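Putative transcriptional regulator TRANSCRIPTION REGULATOR protein (Rhizobium meliloti, PDB 5NLA) binds the second messenger c-di-GMP and, as an AraC-like transcriptional activator that probably recognises specific DNA, regulates extracellular polysaccharide production. Local coordinates at residues L94-Q102 with I169-L177; V251-I259 with L277-F288. All coordinates share one frame; numbering follows the deposited sequence.

Interaction 1: L94-Q102 with I169-L177; sequences LGDLLIVQQ and ILLFMPYEL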
loop_
_atom_site.group_PDB
_atom_site.type_symbol
_atom_site.label_atom_id
_atom_site.label_comp_id
_atom_site.label_asym_id
_atom_site.label_seq_id
_atom_site.Cartn_x
_atom_site.Cartn_y
_atom_site.Cartn_z
ATOM N N LEU A 94 11.133 -1.759 -7.152
ATOM C CA LEU A 94 11.911 -2.961 -7.134
ATOM C C LEU A 94 10.929 -3.858 -7.806
ATOM O O LEU A 94 10.192 -4.554 -7.146
ATOM C CB LEU A 94 12.114 -3.437 -5.724
ATOM C CG LEU A 94 13.223 -2.738 -4.977
ATOM C CD1 LEU A 94 13.418 -3.445 -3.657
ATOM C CD2 LEU A 94 14.475 -2.843 -5.812
ATOM N N GLY A 95 10.933 -3.885 -9.121
ATOM C CA GLY A 95 9.946 -4.668 -9.814
ATOM C C GLY A 95 8.571 -4.162 -9.433
ATOM O O GLY A 95 8.274 -2.991 -9.555
ATOM N N ASP A 96 7.709 -5.082 -9.044
ATOM C CA ASP A 96 6.348 -4.792 -8.610
ATOM C C ASP A 96 6.199 -4.033 -7.288
ATOM O O ASP A 96 5.372 -3.145 -7.165
ATOM C CB ASP A 96 5.566 -6.095 -8.569
ATOM C CG ASP A 96 6.459 -7.299 -8.382
ATOM O OD1 ASP A 96 7.451 -7.181 -7.639
ATOM O OD2 ASP A 96 6.180 -8.344 -8.996
ATOM N N LEU A 97 7.002 -4.424 -6.311
ATOM C CA LEU A 97 7.054 -3.832 -4.973
ATOM C C LEU A 97 7.655 -2.414 -5.018
ATOM O O LEU A 97 8.775 -2.233 -5.505
ATOM C CB LEU A 97 7.878 -4.753 -4.057
ATOM C CG LEU A 97 8.137 -4.384 -2.594
ATOM C CD1 LEU A 97 8.539 -5.610 -1.784
ATOM C CD2 LEU A 97 9.201 -3.308 -2.470
ATOM N N LEU A 98 6.904 -1.432 -4.510
ATOM C CA LEU A 98 7.308 -0.022 -4.516
ATOM C C LEU A 98 7.824 0.422 -3.138
ATOM O O LEU A 98 7.115 0.308 -2.125
ATOM C CB LEU A 98 6.130 0.873 -4.936
ATOM C CG LEU A 98 6.433 2.376 -5.097
ATOM C CD1 LEU A 98 7.193 2.665 -6.373
ATOM C CD2 LEU A 98 5.176 3.225 -5.072
ATOM N N ILE A 99 9.054 0.938 -3.120
ATOM C CA ILE A 99 9.637 1.573 -1.937
ATOM C C ILE A 99 9.418 3.077 -2.066
ATOM O O ILE A 99 9.773 3.664 -3.094
ATOM C CB ILE A 99 11.167 1.358 -1.832
ATOM C CG1 ILE A 99 11.557 -0.110 -2.068
ATOM C CG2 ILE A 99 11.689 1.865 -0.486
ATOM C CD1 ILE A 99 11.037 -1.058 -1.021
ATOM N N VAL A 100 8.856 3.699 -1.032
ATOM C CA VAL A 100 8.687 5.155 -1.006
ATOM C C VAL A 100 9.314 5.762 0.246
ATOM O O VAL A 100 8.965 5.387 1.358
ATOM C CB VAL A 100 7.204 5.547 -1.100
ATOM C CG1 VAL A 100 7.010 7.044 -0.861
ATOM C CG2 VAL A 100 6.652 5.129 -2.456
ATOM N N GLN A 101 10.247 6.687 0.043
ATOM C CA GLN A 101 10.786 7.514 1.124
ATOM C C GLN A 101 9.942 8.784 1.234
ATOM O O GLN A 101 9.916 9.603 0.310
ATOM C CB GLN A 101 12.248 7.855 0.863
ATOM C CG GLN A 101 13.178 6.641 0.963
ATOM C CD GLN A 101 14.528 6.839 0.288
ATOM O OE1 GLN A 101 14.608 7.103 -0.918
ATOM N NE2 GLN A 101 15.596 6.679 1.055
ATOM N N GLN A 102 9.243 8.928 2.358
ATOM C CA GLN A 102 8.360 10.057 2.608
ATOM C C GLN A 102 8.895 10.963 3.720
ATOM O O GLN A 102 9.266 10.484 4.798
ATOM C CB GLN A 102 7.000 9.530 3.024
ATOM C CG GLN A 102 5.943 10.595 3.233
ATOM C CD GLN A 102 4.556 10.001 3.276
ATOM O OE1 GLN A 102 3.612 10.531 2.675
ATOM N NE2 GLN A 102 4.423 8.876 3.970
ATOM N N ILE A 169 9.842 5.244 5.765
ATOM C CA ILE A 169 10.092 4.431 4.585
ATOM C C ILE A 169 8.914 3.447 4.455
ATOM O O ILE A 169 8.564 2.739 5.410
ATOM C CB ILE A 169 11.502 3.788 4.612
ATOM C CG1 ILE A 169 11.793 3.068 3.284
ATOM C CG2 ILE A 169 11.679 2.851 5.798
ATOM C CD1 ILE A 169 13.270 2.976 2.946
ATOM N N LEU A 170 8.270 3.473 3.287
ATOM C CA LEU A 170 7.012 2.759 3.040
ATOM C C LEU A 170 7.172 1.689 1.950
ATOM O O LEU A 170 7.681 1.980 0.868
ATOM C CB LEU A 170 5.943 3.746 2.573
ATOM C CG LEU A 170 5.425 4.867 3.484
ATOM C CD1 LEU A 170 4.411 5.694 2.699
ATOM C CD2 LEU A 170 4.792 4.328 4.761
ATOM N N LEU A 171 6.722 0.468 2.243
ATOM C CA LEU A 171 6.629 -0.622 1.258
ATOM C C LEU A 171 5.179 -0.782 0.799
ATOM O O LEU A 171 4.260 -0.907 1.622
ATOM C CB LEU A 171 7.070 -1.955 1.874
ATOM C CG LEU A 171 8.412 -2.024 2.594
ATOM C CD1 LEU A 171 8.596 -3.385 3.250
ATOM C CD2 LEU A 171 9.542 -1.735 1.627
ATOM N N PHE A 172 4.979 -0.774 -0.512
ATOM C CA PHE A 172 3.685 -1.088 -1.098
ATOM C C PHE A 172 3.892 -2.361 -1.911
ATOM O O PHE A 172 4.661 -2.372 -2.861
ATOM C CB PHE A 172 3.202 0.034 -2.003
ATOM C CG PHE A 172 2.907 1.331 -1.293
ATOM C CD1 PHE A 172 1.667 1.550 -0.704
ATOM C CD2 PHE A 172 3.847 2.378 -1.283
ATOM C CE1 PHE A 172 1.379 2.759 -0.069
ATOM C CE2 PHE A 172 3.560 3.596 -0.663
ATOM C CZ PHE A 172 2.326 3.786 -0.051
ATOM N N MET A 173 3.212 -3.430 -1.505
ATOM C CA MET A 173 3.376 -4.761 -2.092
ATOM C C MET A 173 2.058 -5.131 -2.798
ATOM O O MET A 173 0.990 -5.053 -2.175
ATOM C CB MET A 173 3.706 -5.782 -0.987
ATOM C CG MET A 173 5.133 -5.677 -0.421
ATOM S SD MET A 173 5.420 -6.410 1.208
ATOM C CE MET A 173 4.343 -5.345 2.134
ATOM N N PRO A 174 2.113 -5.517 -4.096
ATOM C CA PRO A 174 0.870 -5.850 -4.807
ATOM C C PRO A 174 0.172 -7.071 -4.214
ATOM O O PRO A 174 0.855 -7.987 -3.758
ATOM C CB PRO A 174 1.335 -6.156 -6.232
ATOM C CG PRO A 174 2.737 -5.684 -6.325
ATOM C CD PRO A 174 3.298 -5.707 -4.951
ATOM N N TYR A 175 -1.166 -7.082 -4.244
ATOM C CA TYR A 175 -1.971 -8.103 -3.548
ATOM C C TYR A 175 -1.362 -9.495 -3.572
ATOM O O TYR A 175 -1.290 -10.172 -2.550
ATOM C CB TYR A 175 -3.389 -8.224 -4.135
ATOM C CG TYR A 175 -4.265 -9.103 -3.269
ATOM C CD1 TYR A 175 -4.738 -8.631 -2.056
ATOM C CD2 TYR A 175 -4.572 -10.409 -3.627
ATOM C CE1 TYR A 175 -5.507 -9.415 -1.225
ATOM C CE2 TYR A 175 -5.345 -11.205 -2.794
ATOM C CZ TYR A 175 -5.807 -10.694 -1.586
ATOM O OH TYR A 175 -6.579 -11.431 -0.717
ATOM N N GLU A 176 -0.939 -9.903 -4.757
ATOM C CA GLU A 176 -0.522 -11.265 -5.005
ATOM C C GLU A 176 0.767 -11.663 -4.293
ATOM O O GLU A 176 0.937 -12.832 -3.946
ATOM C CB GLU A 176 -0.383 -11.471 -6.504
ATOM C CG GLU A 176 -0.141 -12.907 -6.913
ATOM C CD GLU A 176 -1.245 -13.885 -6.517
ATOM O OE1 GLU A 176 -2.434 -13.481 -6.457
ATOM O OE2 GLU A 176 -0.913 -15.072 -6.279
ATOM N N LEU A 177 1.655 -10.701 -4.059
ATOM C CA LEU A 177 2.905 -10.955 -3.331
ATOM C C LEU A 177 2.671 -11.721 -2.025
ATOM O O LEU A 177 3.394 -12.670 -1.713
ATOM C CB LEU A 177 3.645 -9.639 -3.033
ATOM C CG LEU A 177 5.148 -9.619 -3.315
ATOM C CD1 LEU A 177 5.874 -10.685 -2.512
ATOM C CD2 LEU A 177 5.431 -9.788 -4.808
#
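Leu-98 and Phe-172 form an antiparallel hydrogen-bonded pair: Leu-98 N reaches Phe-172 O at 2.9 Å, and Phe-172 N returns the bond to Leu-98 O. Val-100 and Leu-170 repeat the exchange, with Val-100 N 2.8 Å from Leu-170 O. Between these pairs, Ile-99 CA lies 3.4 Å from Leu-170 O in a CA-H...O contact.

The side chain of Phe-172 runs along the partner strand. Its CB packs against the Leu-98 carbonyl oxygen; with CG anti to the carbonyl carbon (chi1 -65°), the ring extends beside Leu-98, whose CD2 is 4.1 Å from Phe-172 CD2. Phe-172 CD2 is also 4.0 Å from Leu-98 O. Farther out, Phe-172 CE2 meets Val-100 CG2 at 3.9 Å; this methyl and Leu-98 O both lie near the ring plane at its edge. On the reverse face Ile-169 CD1 rests 3.9 Å from Ile-99 CG2, and helices 196-211 and 220-234 cover this side through Met-208, Ile-205 and Ile-227. The amide of Gln-101 is held outside the pair by Trp-92 and Glu-209. Where strand 97-102 begins and 169-173 ends, Asp-96 CB abuts Pro-174 CG at 3.6 Å.

Both strands belong to the larger antiparallel sheet, consistent with the cupin-like regulatory domain of AraC-family proteins. Backbone bonds set the register, while aliphatic groups on both faces, joined on one by the Phe-172 ring, bury the strand pair in the domain interior.

Interaction 2: V251-I259 with L277-F288; sequences VMERAHRYI and LGISRTRLYQLF
Helices 251-259 and 281-288 cross at nearly a right angle (-89°), their axes 10.9 Å apart at closest approach, with Leu-277 joining in from the turn before the second helix. Phe-288 is a knob in the hole formed by Met-252, Ala-255, His-256 and Ile-259. Met-252 has CG anti to its own N and bends at chi2 (52°), helping to bring CE over the centre of the Phe-288 ring, 4.3 Å from the centroid, while SD approaches obliquely in a Met-aromatic contact. Ala-255 CB stands at the ring's edge, 4.1 Å from CE1 of Phe-288. Tyr-297 also meets the ring, edge-to-face.

With an alanine in place of Phe-288, the hole would probably be left unfilled and Met-252 would lose its aromatic partner.

Val-251 CG2 presses on Leu-287 CD1 at 3.5 Å. Leu-277 CD2 lies 3.6 Å from Arg-254 CB, and Arg-254 NH1 makes a weak hydrogen bond to Leu-277 O; the NE of Arg-254 is hydrogen-bonded to Met-249 O. Helices 270-275 and 281-288 fit the first helix-turn-helix of AraC-type proteins, 281-288 probably as recognition helix with 251-261 packed behind it. Apolar and sulfur-aromatic contacts thus fasten one side of 281-288; its far side is exposed, consistent with facing DNA.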
loop_
_atom_site.group_PDB
_atom_site.type_symbol
_atom_site.label_atom_id
_atom_site.label_comp_id
_atom_site.label_asym_id
_atom_site.label_seq_id
_atom_site.Cartn_x
_atom_site.Cartn_y
_atom_site.Cartn_z
ATOM N N VAL A 251 -13.766 -3.043 -3.363
ATOM C CA VAL A 251 -13.941 -3.911 -4.515
ATOM C C VAL A 251 -12.661 -4.585 -4.980
ATOM O O VAL A 251 -12.652 -5.802 -5.126
ATOM C CB VAL A 251 -14.669 -3.256 -5.732
ATOM C CG1 VAL A 251 -16.160 -3.162 -5.474
ATOM C CG2 VAL A 251 -14.084 -1.912 -6.146
ATOM N N MET A 252 -11.592 -3.827 -5.202
ATOM C CA MET A 252 -10.394 -4.384 -5.851
ATOM C C MET A 252 -9.720 -5.447 -5.010
ATOM O O MET A 252 -9.245 -6.443 -5.545
ATOM C CB MET A 252 -9.369 -3.299 -6.202
ATOM C CG MET A 252 -8.209 -3.769 -7.080
ATOM S SD MET A 252 -8.640 -4.645 -8.607
ATOM C CE MET A 252 -7.710 -3.588 -9.706
ATOM N N GLU A 253 -9.684 -5.239 -3.702
ATOM C CA GLU A 253 -9.147 -6.242 -2.786
ATOM C C GLU A 253 -10.027 -7.505 -2.839
ATOM O O GLU A 253 -9.510 -8.622 -2.861
ATOM C CB GLU A 253 -9.033 -5.669 -1.358
ATOM C CG GLU A 253 -7.779 -6.067 -0.572
ATOM C CD GLU A 253 -8.045 -7.074 0.514
ATOM O OE1 GLU A 253 -8.695 -8.097 0.195
ATOM O OE2 GLU A 253 -7.604 -6.847 1.669
ATOM N N ARG A 254 -11.345 -7.320 -2.896
ATOM C CA ARG A 254 -12.270 -8.453 -3.011
ATOM C C ARG A 254 -12.140 -9.194 -4.338
ATOM O O ARG A 254 -12.217 -10.418 -4.357
ATOM C CB ARG A 254 -13.720 -8.027 -2.743
ATOM C CG ARG A 254 -14.009 -7.893 -1.255
ATOM C CD ARG A 254 -15.454 -7.564 -0.955
ATOM N NE ARG A 254 -15.792 -6.242 -1.484
ATOM C CZ ARG A 254 -16.817 -5.953 -2.296
ATOM N NH1 ARG A 254 -17.691 -6.886 -2.692
ATOM N NH2 ARG A 254 -16.979 -4.695 -2.704
ATOM N N ALA A 255 -11.914 -8.450 -5.421
ATOM C CA ALA A 255 -11.678 -9.020 -6.752
ATOM C C ALA A 255 -10.352 -9.777 -6.846
ATOM O O ALA A 255 -10.313 -10.912 -7.328
ATOM C CB ALA A 255 -11.708 -7.927 -7.804
ATOM N N HIS A 256 -9.268 -9.143 -6.393
ATOM C CA HIS A 256 -7.955 -9.797 -6.390
ATOM C C HIS A 256 -7.927 -11.081 -5.543
ATOM O O HIS A 256 -7.224 -12.044 -5.899
ATOM C CB HIS A 256 -6.844 -8.838 -5.936
ATOM C CG HIS A 256 -6.342 -7.927 -7.014
ATOM N ND1 HIS A 256 -5.654 -6.769 -6.739
ATOM C CD2 HIS A 256 -6.427 -7.997 -8.363
ATOM C CE1 HIS A 256 -5.325 -6.168 -7.865
ATOM N NE2 HIS A 256 -5.782 -6.893 -8.867
ATOM N N ARG A 257 -8.695 -11.088 -4.449
ATOM C CA ARG A 257 -8.819 -12.261 -3.586
ATOM C C ARG A 257 -9.638 -13.350 -4.257
ATOM O O ARG A 257 -9.218 -14.511 -4.298
ATOM C CB ARG A 257 -9.474 -11.907 -2.249
ATOM C CG ARG A 257 -9.456 -13.059 -1.246
ATOM C CD ARG A 257 -10.067 -12.679 0.085
ATOM N NE ARG A 257 -11.445 -12.213 -0.049
ATOM C CZ ARG A 257 -12.155 -11.656 0.930
ATOM N NH1 ARG A 257 -11.631 -11.496 2.145
ATOM N NH2 ARG A 257 -13.404 -11.248 0.699
ATOM N N TYR A 258 -10.815 -12.977 -4.758
ATOM C CA TYR A 258 -11.672 -13.922 -5.463
ATOM C C TYR A 258 -10.853 -14.645 -6.523
ATOM O O TYR A 258 -10.781 -15.862 -6.521
ATOM C CB TYR A 258 -12.876 -13.226 -6.093
ATOM C CG TYR A 258 -13.826 -14.211 -6.707
ATOM C CD1 TYR A 258 -14.795 -14.843 -5.935
ATOM C CD2 TYR A 258 -13.732 -14.547 -8.057
ATOM C CE1 TYR A 258 -15.653 -15.773 -6.492
ATOM C CE2 TYR A 258 -14.581 -15.478 -8.626
ATOM C CZ TYR A 258 -15.546 -16.094 -7.850
ATOM O OH TYR A 258 -16.387 -17.029 -8.445
ATOM N N ILE A 259 -10.205 -13.878 -7.392
ATOM C CA ILE A 259 -9.328 -14.425 -8.427
ATOM C C ILE A 259 -8.270 -15.354 -7.857
ATOM O O ILE A 259 -8.066 -16.435 -8.397
ATOM C CB ILE A 259 -8.670 -13.308 -9.278
ATOM C CG1 ILE A 259 -9.705 -12.734 -10.252
ATOM C CG2 ILE A 259 -7.452 -13.816 -10.060
ATOM C CD1 ILE A 259 -9.291 -11.428 -10.895
ATOM N N LEU A 277 -19.064 -10.178 -6.799
ATOM C CA LEU A 277 -18.742 -8.923 -6.103
ATOM C C LEU A 277 -19.973 -8.023 -5.889
ATOM O O LEU A 277 -19.894 -7.038 -5.157
ATOM C CB LEU A 277 -17.706 -8.121 -6.900
ATOM C CG LEU A 277 -16.295 -8.704 -7.054
ATOM C CD1 LEU A 277 -15.488 -7.870 -8.037
ATOM C CD2 LEU A 277 -15.564 -8.796 -5.722
ATOM N N GLY A 278 -21.097 -8.344 -6.534
ATOM C CA GLY A 278 -22.279 -7.482 -6.518
ATOM C C GLY A 278 -22.057 -6.237 -7.349
ATOM O O GLY A 278 -22.363 -5.125 -6.911
ATOM N N ILE A 279 -21.525 -6.429 -8.555
ATOM C CA ILE A 279 -21.081 -5.310 -9.385
ATOM C C ILE A 279 -21.229 -5.609 -10.886
ATOM O O ILE A 279 -21.254 -6.768 -11.299
ATOM C CB ILE A 279 -19.636 -4.886 -8.979
ATOM C CG1 ILE A 279 -19.393 -3.407 -9.259
ATOM C CG2 ILE A 279 -18.560 -5.754 -9.632
ATOM C CD1 ILE A 279 -20.317 -2.446 -8.528
ATOM N N SER A 280 -21.375 -4.543 -11.674
ATOM C CA SER A 280 -21.565 -4.618 -13.124
ATOM C C SER A 280 -20.287 -4.954 -13.882
ATOM O O SER A 280 -19.179 -4.845 -13.358
ATOM C CB SER A 280 -22.105 -3.282 -13.647
ATOM O OG SER A 280 -21.178 -2.222 -13.423
ATOM N N ARG A 281 -20.466 -5.328 -15.141
ATOM C CA ARG A 281 -19.368 -5.681 -16.032
ATOM C C ARG A 281 -18.454 -4.481 -16.319
ATOM O O ARG A 281 -17.233 -4.632 -16.375
ATOM C CB ARG A 281 -19.942 -6.273 -17.321
ATOM C CG ARG A 281 -18.950 -6.946 -18.249
ATOM C CD ARG A 281 -18.351 -8.214 -17.674
ATOM N NE ARG A 281 -17.400 -8.782 -18.626
ATOM C CZ ARG A 281 -17.697 -9.614 -19.624
ATOM N NH1 ARG A 281 -18.944 -10.041 -19.843
ATOM N NH2 ARG A 281 -16.719 -10.044 -20.421
ATOM N N THR A 282 -19.055 -3.295 -16.453
ATOM C CA THR A 282 -18.328 -2.035 -16.663
ATOM C C THR A 282 -17.447 -1.640 -15.492
ATOM O O THR A 282 -16.358 -1.097 -15.687
ATOM C CB THR A 282 -19.281 -0.843 -16.885
ATOM O OG1 THR A 282 -20.038 -0.607 -15.689
ATOM C CG2 THR A 282 -20.219 -1.079 -18.079
ATOM N N ARG A 283 -17.926 -1.863 -14.276
ATOM C CA ARG A 283 -17.108 -1.579 -13.097
ATOM C C ARG A 283 -15.884 -2.493 -13.022
ATOM O O ARG A 283 -14.823 -2.066 -12.577
ATOM C CB ARG A 283 -17.904 -1.750 -11.809
ATOM C CG ARG A 283 -17.331 -0.965 -10.629
ATOM C CD ARG A 283 -18.010 0.386 -10.540
ATOM N NE ARG A 283 -17.113 1.426 -10.052
ATOM C CZ ARG A 283 -17.393 2.727 -10.093
ATOM N NH1 ARG A 283 -18.549 3.181 -10.599
ATOM N NH2 ARG A 283 -16.511 3.586 -9.614
ATOM N N LEU A 284 -16.044 -3.756 -13.416
ATOM C CA LEU A 284 -14.918 -4.696 -13.413
ATOM C C LEU A 284 -13.849 -4.246 -14.408
ATOM O O LEU A 284 -12.668 -4.126 -14.064
ATOM C CB LEU A 284 -15.373 -6.122 -13.720
ATOM C CG LEU A 284 -14.283 -7.188 -13.593
ATOM C CD1 LEU A 284 -13.666 -7.158 -12.196
ATOM C CD2 LEU A 284 -14.814 -8.582 -13.919
ATOM N N TYR A 285 -14.294 -3.954 -15.622
ATOM C CA TYR A 285 -13.455 -3.369 -16.657
ATOM C C TYR A 285 -12.696 -2.106 -16.179
ATOM O O TYR A 285 -11.517 -1.946 -16.489
ATOM C CB TYR A 285 -14.330 -3.055 -17.872
ATOM C CG TYR A 285 -13.602 -2.543 -19.086
ATOM C CD1 TYR A 285 -13.221 -1.198 -19.177
ATOM C CD2 TYR A 285 -13.327 -3.388 -20.168
ATOM C CE1 TYR A 285 -12.571 -0.721 -20.299
ATOM C CE2 TYR A 285 -12.684 -2.917 -21.300
ATOM C CZ TYR A 285 -12.307 -1.583 -21.357
ATOM O OH TYR A 285 -11.670 -1.093 -22.466
ATOM N N GLN A 286 -13.372 -1.217 -15.449
ATOM C CA GLN A 286 -12.724 -0.022 -14.889
ATOM C C GLN A 286 -11.597 -0.348 -13.937
ATOM O O GLN A 286 -10.505 0.216 -14.061
ATOM C CB GLN A 286 -13.705 0.865 -14.138
ATOM C CG GLN A 286 -14.546 1.727 -15.033
ATOM C CD GLN A 286 -15.470 2.594 -14.233
ATOM O OE1 GLN A 286 -16.678 2.385 -14.233
ATOM N NE2 GLN A 286 -14.905 3.559 -13.523
ATOM N N LEU A 287 -11.868 -1.237 -12.983
ATOM C CA LEU A 287 -10.855 -1.616 -11.998
ATOM C C LEU A 287 -9.619 -2.205 -12.653
ATOM O O LEU A 287 -8.509 -1.968 -12.168
ATOM C CB LEU A 287 -11.412 -2.598 -10.969
ATOM C CG LEU A 287 -12.465 -2.001 -10.032
ATOM C CD1 LEU A 287 -13.247 -3.071 -9.289
ATOM C CD2 LEU A 287 -11.837 -1.028 -9.045
ATOM N N PHE A 288 -9.807 -2.929 -13.763
ATOM C CA PHE A 288 -8.720 -3.641 -14.424
ATOM C C PHE A 288 -8.154 -2.974 -15.682
ATOM O O PHE A 288 -7.290 -3.558 -16.339
ATOM C CB PHE A 288 -9.155 -5.089 -14.690
ATOM C CG PHE A 288 -9.208 -5.924 -13.446
ATOM C CD1 PHE A 288 -10.297 -5.855 -12.589
ATOM C CD2 PHE A 288 -8.138 -6.740 -13.096
ATOM C CE1 PHE A 288 -10.334 -6.600 -11.421
ATOM C CE2 PHE A 288 -8.163 -7.487 -11.927
ATOM C CZ PHE A 288 -9.264 -7.419 -11.088
#

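How the interactions relate
The two contacts follow one another along the chain, interaction 1 closing before interaction 2 opens, and their centres lie 22 Å apart. Interaction 1 joins neighbouring strands of the seven-stranded antiparallel sheet near the centre of the chain; interaction 2 lies in the helical part that includes the helix-turn-helix. They nevertheless touch, because Tyr-175, just beyond strand 166-173, packs against Glu-253, His-256 and Arg-257 of helix 251-261. Glu-176 adds polar ties, a hydrogen bond to His-260 and a salt bridge to Arg-301. The short helix 175-178 that follows strand 166-173 thus touches helix 251-261, linking the sheet domain to the part that probably binds DNA.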